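Local coordinates for Tb427.07.360- putative uncharacterized metacyclic invariant surface protein from Trypanosoma brucei (Trypanosoma brucei, PDB 5VTL) that is of unknown function but, as a metacyclic invariant surface protein with an extended helical architecture, is probably displayed on the parasite surface, at residues Val49-Asp54 with Glu204-Ala209. Numbering follows the deposited sequence.
Sequences VRRAED and EAERTA
E206 OE2 is gripped twice: R51 NE donates to it over 2.9 Å in an almost straight bond (175°), and a water, 2.8 Å from E206 OE2, donates to it as well. The same water donates to the backbone carbonyl R51 O, so it bridges the two helices beside the direct ion pair. The other carboxylate oxygen, E206 OE1, takes R51 NH1 at 2.8 Å, which completes a two-pronged, side-on salt bridge through NE and one terminal nitrogen. Both oxygens lie close to the guanidinium plane, yet the carboxylate is turned 42° against it, and the N-H groups therefore come in from above the carboxylate plane. R51 CG lies beside the backbone N and anti to the carbonyl carbon (chi1 -71°), and the chain bends at chi3, which brings its NE edge round to face E206; the glutamate reaches over with an extended chain beyond CG, and the two side chains cross at about a right angle. Two bonds to two separate oxygens should limit rotation of either group. Deeper in the interface, the helices come close through small residues: A52 and A205 have CA atoms 5.6 Å apart, and A205 CB packs 4.2 Å from A52 CA. Alanine at both positions permits this near approach, in keeping with a glutamate- and alanine-rich family. The contact joins helix 4-58 to helix 157-209 near one end of the elongated bundle, where V66 and A65 of helix 63-102 pack against A52 and A205 respectively, while A202 and E203 of helix 157-209 also touch R51.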
loop_
_atom_site.group_PDB
_atom_site.type_symbol
_atom_site.label_atom_id
_atom_site.label_comp_id
_atom_site.label_asym_id
_atom_site.label_seq_id
_atom_site.Cartn_x
_atom_site.Cartn_y
_atom_site.Cartn_z
ATOM N N VAL A 49 20.748 13.219 -20.592
ATOM C CA VAL A 49 22.205 13.314 -20.521
ATOM C C VAL A 49 22.785 13.194 -21.938
ATOM O O VAL A 49 23.637 13.979 -22.332
ATOM C CB VAL A 49 22.832 12.251 -19.553
ATOM C CG1 VAL A 49 24.325 12.128 -19.735
ATOM C CG2 VAL A 49 22.539 12.599 -18.073
ATOM N N ARG A 50 22.316 12.223 -22.710
ATOM C CA ARG A 50 22.786 12.085 -24.092
ATOM C C ARG A 50 22.541 13.361 -24.885
ATOM O O ARG A 50 23.426 13.847 -25.589
ATOM C CB ARG A 50 22.110 10.904 -24.790
ATOM C CG ARG A 50 22.582 10.706 -26.228
ATOM C CD ARG A 50 21.744 9.707 -26.982
ATOM N NE ARG A 50 20.324 10.035 -26.944
ATOM C CZ ARG A 50 19.750 11.000 -27.656
ATOM N NH1 ARG A 50 20.475 11.765 -28.452
ATOM N NH2 ARG A 50 18.448 11.218 -27.547
ATOM N N ARG A 51 21.342 13.910 -24.776
ATOM C CA ARG A 51 21.013 15.130 -25.495
ATOM C C ARG A 51 21.920 16.293 -25.123
ATOM O O ARG A 51 22.405 17.026 -25.986
ATOM C CB ARG A 51 19.559 15.487 -25.236
ATOM C CG ARG A 51 18.572 14.541 -25.909
ATOM C CD ARG A 51 17.176 14.829 -25.439
ATOM N NE ARG A 51 16.764 16.202 -25.731
ATOM C CZ ARG A 51 15.650 16.765 -25.263
ATOM N NH1 ARG A 51 15.330 18.010 -25.595
ATOM N NH2 ARG A 51 14.848 16.084 -24.453
ATOM N N ALA A 52 22.150 16.460 -23.830
ATOM C CA ALA A 52 22.993 17.541 -23.339
ATOM C C ALA A 52 24.430 17.360 -23.794
ATOM O O ALA A 52 25.089 18.321 -24.191
ATOM C CB ALA A 52 22.906 17.608 -21.821
ATOM N N GLU A 53 24.932 16.131 -23.736
ATOM C CA GLU A 53 26.287 15.843 -24.195
ATOM C C GLU A 53 26.468 16.241 -25.665
ATOM O O GLU A 53 27.497 16.804 -26.048
ATOM C CB GLU A 53 26.609 14.355 -24.036
ATOM C CG GLU A 53 26.796 13.907 -22.603
ATOM C CD GLU A 53 26.993 12.410 -22.461
ATOM O OE1 GLU A 53 27.530 11.997 -21.409
ATOM O OE2 GLU A 53 26.638 11.659 -23.396
ATOM N N ASP A 54 25.461 15.948 -26.478
ATOM C CA ASP A 54 25.539 16.232 -27.906
ATOM C C ASP A 54 25.532 17.726 -28.176
ATOM O O ASP A 54 26.273 18.204 -29.034
ATOM C CB ASP A 54 24.398 15.552 -28.641
ATOM C CG ASP A 54 24.565 14.038 -28.701
ATOM O OD1 ASP A 54 25.605 13.529 -28.230
ATOM O OD2 ASP A 54 23.670 13.357 -29.241
ATOM N N GLU A 204 17.590 23.303 -22.241
ATOM C CA GLU A 204 18.397 24.529 -22.175
ATOM C C GLU A 204 19.647 24.399 -23.007
ATOM O O GLU A 204 20.005 25.319 -23.750
ATOM C CB GLU A 204 18.774 24.881 -20.731
ATOM C CG GLU A 204 19.437 26.271 -20.621
ATOM C CD GLU A 204 20.080 26.560 -19.278
ATOM O OE1 GLU A 204 21.282 26.927 -19.283
ATOM O OE2 GLU A 204 19.404 26.464 -18.225
ATOM N N ALA A 205 20.323 23.263 -22.871
ATOM C CA ALA A 205 21.530 22.985 -23.625
ATOM C C ALA A 205 21.264 23.096 -25.113
ATOM O O ALA A 205 22.049 23.682 -25.864
ATOM C CB ALA A 205 22.030 21.595 -23.322
ATOM N N GLU A 206 20.167 22.490 -25.541
ATOM C CA GLU A 206 19.844 22.475 -26.965
ATOM C C GLU A 206 19.541 23.881 -27.475
ATOM O O GLU A 206 19.983 24.248 -28.569
ATOM C CB GLU A 206 18.694 21.497 -27.248
ATOM C CG GLU A 206 19.161 20.047 -27.308
ATOM C CD GLU A 206 18.030 19.030 -27.428
ATOM O OE1 GLU A 206 16.848 19.432 -27.407
ATOM O OE2 GLU A 206 18.346 17.826 -27.531
ATOM N N ARG A 207 18.820 24.675 -26.684
ATOM C CA ARG A 207 18.518 26.056 -27.052
ATOM C C ARG A 207 19.789 26.873 -27.166
ATOM O O ARG A 207 19.959 27.653 -28.096
ATOM C CB ARG A 207 17.623 26.728 -26.019
ATOM C CG ARG A 207 16.184 26.312 -26.062
ATOM C CD ARG A 207 15.357 27.213 -25.157
ATOM N NE ARG A 207 15.757 27.121 -23.744
ATOM C CZ ARG A 207 15.052 26.506 -22.787
ATOM N NH1 ARG A 207 13.886 25.917 -23.058
ATOM N NH2 ARG A 207 15.501 26.486 -21.535
ATOM N N THR A 208 20.685 26.696 -26.203
ATOM C CA THR A 208 21.936 27.433 -26.204
ATOM C C THR A 208 22.803 27.033 -27.391
ATOM O O THR A 208 23.387 27.888 -28.041
ATOM C CB THR A 208 22.709 27.224 -24.887
ATOM O OG1 THR A 208 21.918 27.703 -23.800
ATOM C CG2 THR A 208 24.039 27.997 -24.910
ATOM N N ALA A 209 22.883 25.740 -27.686
ATOM C CA ALA A 209 23.681 25.273 -28.816
ATOM C C ALA A 209 23.128 25.770 -30.155
ATOM O O ALA A 209 23.888 26.084 -31.073
ATOM C CB ALA A 209 23.765 23.774 -28.817
HETATM O O HOH W 1 20.971 17.154 -28.234
#